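Local atomic coordinates of histidinol-phosphate aminotransferase (Clostridium acetobutylicum, PDB entry 3FTB), a protein that probably catalyses pyridoxal 5'-phosphate-dependent transamination in histidine biosynthesis. Residues A[213-226]-A[251-265]. Sequence-based numbering, arbitrary orientation.
Sequences MTKFFAMPGIRFGY and AEMAAINCLKDTNYI. With PO4 (phosphate ion), chain E.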
# COMPACT_ATOMS: atom_id res chain seq x y z
N MET A 213 -12.16 -6.82 2.24
CA MET A 213 -12.85 -7.21 1.02
C MET A 213 -12.09 -8.36 0.37
O MET A 213 -12.43 -8.82 -0.72
CB MET A 213 -12.88 -6.04 0.03
CG MET A 213 -13.77 -4.85 0.44
SD MET A 213 -14.04 -3.73 -0.96
CE MET A 213 -15.13 -4.74 -1.97
N THR A 214 -11.04 -8.80 1.07
CA THR A 214 -10.08 -9.77 0.55
C THR A 214 -10.58 -11.21 0.50
O THR A 214 -10.31 -11.93 -0.44
CB THR A 214 -8.80 -9.74 1.40
OG1 THR A 214 -8.42 -8.38 1.62
CG2 THR A 214 -7.68 -10.48 0.70
N LYS A 215 -11.30 -11.63 1.53
CA LYS A 215 -11.77 -13.00 1.59
C LYS A 215 -13.15 -13.12 0.96
O LYS A 215 -13.32 -13.80 -0.05
CB LYS A 215 -11.78 -13.51 3.04
CG LYS A 215 -10.40 -13.63 3.69
CD LYS A 215 -9.49 -14.57 2.89
CE LYS A 215 -8.24 -14.96 3.68
NZ LYS A 215 -7.26 -13.85 3.80
N PHE A 216 -14.13 -12.44 1.56
CA PHE A 216 -15.53 -12.55 1.14
C PHE A 216 -15.85 -12.02 -0.26
O PHE A 216 -16.78 -12.50 -0.91
CB PHE A 216 -16.43 -11.88 2.17
CG PHE A 216 -17.90 -12.11 1.93
CD1 PHE A 216 -18.45 -13.38 2.07
CD2 PHE A 216 -18.73 -11.07 1.57
CE1 PHE A 216 -19.81 -13.59 1.86
CE2 PHE A 216 -20.07 -11.27 1.35
CZ PHE A 216 -20.61 -12.53 1.49
N PHE A 217 -15.09 -11.02 -0.71
CA PHE A 217 -15.34 -10.39 -2.01
C PHE A 217 -14.37 -10.89 -3.07
O PHE A 217 -14.34 -10.36 -4.19
CB PHE A 217 -15.30 -8.86 -1.91
CG PHE A 217 -16.52 -8.26 -1.26
CD1 PHE A 217 -16.52 -7.94 0.09
CD2 PHE A 217 -17.68 -8.06 -1.99
CE1 PHE A 217 -17.65 -7.41 0.70
CE2 PHE A 217 -18.81 -7.53 -1.40
CZ PHE A 217 -18.79 -7.21 -0.04
N ALA A 218 -13.59 -11.91 -2.71
CA ALA A 218 -12.76 -12.67 -3.64
C ALA A 218 -11.64 -11.88 -4.31
O ALA A 218 -11.07 -12.34 -5.32
CB ALA A 218 -13.63 -13.37 -4.70
N MET A 219 -11.31 -10.71 -3.76
CA MET A 219 -10.35 -9.81 -4.40
C MET A 219 -9.09 -9.54 -3.55
O MET A 219 -8.89 -8.41 -3.09
CB MET A 219 -11.04 -8.48 -4.79
CG MET A 219 -12.08 -8.60 -5.93
SD MET A 219 -12.90 -7.06 -6.51
CE MET A 219 -13.72 -6.55 -5.00
N PRO A 220 -8.23 -10.57 -3.34
CA PRO A 220 -6.98 -10.31 -2.59
C PRO A 220 -5.93 -9.45 -3.32
O PRO A 220 -5.18 -8.73 -2.66
CB PRO A 220 -6.44 -11.72 -2.32
CG PRO A 220 -7.12 -12.60 -3.32
CD PRO A 220 -8.49 -12.01 -3.44
N GLY A 221 -5.87 -9.53 -4.65
CA GLY A 221 -4.86 -8.80 -5.41
C GLY A 221 -5.06 -7.30 -5.46
O GLY A 221 -4.22 -6.55 -5.97
N ILE A 222 -6.19 -6.85 -4.91
CA ILE A 222 -6.54 -5.44 -4.95
C ILE A 222 -5.98 -4.73 -3.71
O ILE A 222 -5.70 -3.52 -3.73
CB ILE A 222 -8.08 -5.26 -5.07
CG1 ILE A 222 -8.42 -4.22 -6.15
CG2 ILE A 222 -8.72 -4.95 -3.71
CD1 ILE A 222 -9.84 -4.30 -6.61
N ARG A 223 -5.81 -5.50 -2.64
CA ARG A 223 -5.17 -5.03 -1.41
C ARG A 223 -6.04 -3.98 -0.72
O ARG A 223 -5.75 -2.78 -0.79
CB ARG A 223 -3.77 -4.47 -1.70
CG ARG A 223 -2.90 -5.39 -2.55
CD ARG A 223 -2.01 -6.32 -1.73
NE ARG A 223 -2.74 -7.24 -0.86
CZ ARG A 223 -2.76 -7.16 0.47
NH1 ARG A 223 -2.08 -6.20 1.09
NH2 ARG A 223 -3.44 -8.04 1.18
N PHE A 224 -7.10 -4.42 -0.06
CA PHE A 224 -7.97 -3.47 0.64
C PHE A 224 -8.68 -4.00 1.89
O PHE A 224 -9.48 -4.94 1.82
CB PHE A 224 -9.00 -2.85 -0.31
CG PHE A 224 -9.88 -1.84 0.37
CD1 PHE A 224 -9.36 -0.63 0.78
CD2 PHE A 224 -11.19 -2.13 0.66
CE1 PHE A 224 -10.15 0.28 1.44
CE2 PHE A 224 -11.97 -1.23 1.32
CZ PHE A 224 -11.45 -0.02 1.71
N GLY A 225 -8.38 -3.39 3.03
CA GLY A 225 -9.08 -3.67 4.27
C GLY A 225 -9.39 -2.37 5.00
O GLY A 225 -8.81 -1.34 4.67
N TYR A 226 -10.28 -2.40 5.98
CA TYR A 226 -10.62 -1.17 6.70
C TYR A 226 -10.82 -1.28 8.22
O TYR A 226 -11.06 -2.36 8.76
CB TYR A 226 -11.81 -0.45 6.05
CG TYR A 226 -13.01 -1.30 5.73
CD1 TYR A 226 -14.22 -1.11 6.41
CD2 TYR A 226 -12.96 -2.28 4.74
CE1 TYR A 226 -15.34 -1.88 6.11
CE2 TYR A 226 -14.07 -3.05 4.44
CZ TYR A 226 -15.26 -2.85 5.13
OH TYR A 226 -16.36 -3.63 4.82
N ALA A 251 -8.64 -0.55 -6.13
CA ALA A 251 -9.09 -0.85 -4.78
C ALA A 251 -10.23 0.10 -4.44
O ALA A 251 -11.29 -0.33 -3.99
CB ALA A 251 -7.95 -0.69 -3.79
N GLU A 252 -10.00 1.39 -4.66
CA GLU A 252 -11.03 2.40 -4.43
C GLU A 252 -12.28 2.10 -5.24
O GLU A 252 -13.39 2.18 -4.71
CB GLU A 252 -10.49 3.78 -4.79
CG GLU A 252 -11.44 4.91 -4.52
CD GLU A 252 -10.86 6.25 -4.93
OE1 GLU A 252 -10.27 6.33 -6.03
OE2 GLU A 252 -10.98 7.22 -4.15
N MET A 253 -12.10 1.75 -6.51
CA MET A 253 -13.23 1.44 -7.38
C MET A 253 -14.03 0.25 -6.88
O MET A 253 -15.26 0.24 -6.97
CB MET A 253 -12.78 1.20 -8.83
CG MET A 253 -13.95 0.91 -9.77
SD MET A 253 -14.41 -0.84 -9.88
CE MET A 253 -13.14 -1.36 -11.04
N ALA A 254 -13.34 -0.76 -6.34
CA ALA A 254 -14.02 -1.93 -5.80
C ALA A 254 -14.84 -1.59 -4.57
O ALA A 254 -16.02 -1.89 -4.50
CB ALA A 254 -13.02 -3.04 -5.48
N ALA A 255 -14.20 -0.95 -3.59
CA ALA A 255 -14.87 -0.53 -2.37
C ALA A 255 -16.08 0.37 -2.63
O ALA A 255 -16.99 0.45 -1.82
CB ALA A 255 -13.90 0.20 -1.45
N ILE A 256 -16.08 1.05 -3.77
CA ILE A 256 -17.15 1.99 -4.08
C ILE A 256 -18.32 1.31 -4.81
O ILE A 256 -19.48 1.67 -4.60
CB ILE A 256 -16.59 3.24 -4.85
CG1 ILE A 256 -15.89 4.18 -3.85
CG2 ILE A 256 -17.70 3.94 -5.62
CD1 ILE A 256 -15.15 5.39 -4.43
N ASN A 257 -18.01 0.29 -5.60
CA ASN A 257 -18.99 -0.37 -6.46
C ASN A 257 -19.41 -1.78 -6.02
O ASN A 257 -20.48 -2.26 -6.38
CB ASN A 257 -18.46 -0.40 -7.90
CG ASN A 257 -18.21 0.99 -8.46
OD1 ASN A 257 -19.15 1.73 -8.74
ND2 ASN A 257 -16.95 1.36 -8.62
N CYS A 258 -18.56 -2.42 -5.22
CA CYS A 258 -18.77 -3.82 -4.88
C CYS A 258 -19.48 -4.05 -3.56
O CYS A 258 -20.08 -5.09 -3.36
CB CYS A 258 -17.44 -4.60 -4.93
SG CYS A 258 -16.76 -4.60 -6.60
N LEU A 259 -19.42 -3.07 -2.65
CA LEU A 259 -20.09 -3.23 -1.36
C LEU A 259 -21.61 -3.03 -1.46
O LEU A 259 -22.36 -3.39 -0.53
CB LEU A 259 -19.50 -2.28 -0.31
CG LEU A 259 -18.01 -2.42 0.02
CD1 LEU A 259 -17.67 -1.50 1.17
CD2 LEU A 259 -17.69 -3.86 0.38
N LYS A 260 -22.06 -2.44 -2.57
CA LYS A 260 -23.48 -2.21 -2.83
C LYS A 260 -24.05 -3.41 -3.54
O LYS A 260 -25.26 -3.56 -3.63
CB LYS A 260 -23.69 -0.98 -3.73
CG LYS A 260 -23.17 0.33 -3.19
CD LYS A 260 -22.77 1.24 -4.34
CE LYS A 260 -23.59 0.93 -5.58
NZ LYS A 260 -23.12 1.66 -6.79
N ASP A 261 -23.14 -4.24 -4.06
CA ASP A 261 -23.47 -5.43 -4.84
C ASP A 261 -24.22 -6.47 -4.00
O ASP A 261 -23.70 -7.55 -3.70
CB ASP A 261 -22.17 -6.03 -5.40
CG ASP A 261 -22.41 -6.94 -6.58
OD1 ASP A 261 -23.59 -7.28 -6.85
OD2 ASP A 261 -21.41 -7.31 -7.24
N THR A 262 -25.45 -6.14 -3.64
CA THR A 262 -26.27 -7.02 -2.80
C THR A 262 -26.50 -8.39 -3.42
O THR A 262 -26.64 -9.38 -2.71
CB THR A 262 -27.63 -6.36 -2.42
OG1 THR A 262 -28.10 -5.55 -3.50
CG2 THR A 262 -27.48 -5.48 -1.19
N ASN A 263 -26.55 -8.46 -4.75
CA ASN A 263 -26.82 -9.73 -5.41
C ASN A 263 -25.60 -10.65 -5.56
O ASN A 263 -25.73 -11.84 -5.86
CB ASN A 263 -27.55 -9.52 -6.74
CG ASN A 263 -29.00 -9.11 -6.55
OD1 ASN A 263 -29.73 -9.71 -5.75
ND2 ASN A 263 -29.43 -8.08 -7.28
N TYR A 264 -24.41 -10.09 -5.36
CA TYR A 264 -23.21 -10.90 -5.22
C TYR A 264 -23.17 -11.41 -3.80
O TYR A 264 -22.79 -12.56 -3.54
CB TYR A 264 -21.95 -10.07 -5.50
CG TYR A 264 -20.67 -10.83 -5.22
CD1 TYR A 264 -20.07 -11.59 -6.20
CD2 TYR A 264 -20.09 -10.81 -3.96
CE1 TYR A 264 -18.91 -12.29 -5.95
CE2 TYR A 264 -18.93 -11.51 -3.69
CZ TYR A 264 -18.34 -12.25 -4.70
OH TYR A 264 -17.19 -12.97 -4.46
N ILE A 265 -23.58 -10.55 -2.87
CA ILE A 265 -23.60 -10.89 -1.46
C ILE A 265 -24.65 -11.96 -1.10
O ILE A 265 -24.48 -12.70 -0.13
CB ILE A 265 -23.76 -9.62 -0.59
CG1 ILE A 265 -22.58 -8.67 -0.83
CG2 ILE A 265 -23.89 -9.99 0.89
CD1 ILE A 265 -22.77 -7.25 -0.27
P PO4 E . -5.40 -9.06 3.65
O1 PO4 E . -4.29 -8.07 3.84
O2 PO4 E . -6.73 -8.38 3.77
O3 PO4 E . -5.34 -9.68 2.27
O4 PO4 E . -5.29 -10.11 4.72
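Apolar packing without a single cross-segment hydrogen bond joins 213-226, the loop after strand 207-212 together with the first residues of strand 225-229, to the end of helix 249-257 and the start of helix 262-285. It illustrates how small helix residues let larger side chains settle close. Ala254 CB receives two chain ends, Met219 CE and Ile222 CD1, each at 3.6 Å, while Phe224 brings CE2 to 3.7 Å from Ala255 CB. Met213, bent at its last torsion (chi3 71°), lays SD 3.6 Å from Ala255 CA and turns CE toward Leu259 CD2. Met213 CE also sits over one face of the Phe217 ring, off toward its rim; the opposite face takes Phe216 CD2, likewise off-centre. Leu259 CD2 lies 3.6 Å from Phe217 CZ, and Ile265 CG1 approaches Phe217 CE2. Beyond them the Tyr264 ring slants past Phe217, its hydroxyl bonded to Gly39 O. On the far side of the loop, a phosphate ion, probably from the crystallisation liquor, accepts from Thr214 OG1 at its O2 (2.7 Å) and Arg223 NH2 at its O1 (2.8 Å), and also bonds Ser88 OG and Ala87 N. Its place, backed by a buried hydrophobic layer, is consistent with the cofactor-phosphate pocket of fold-type I aminotransferases.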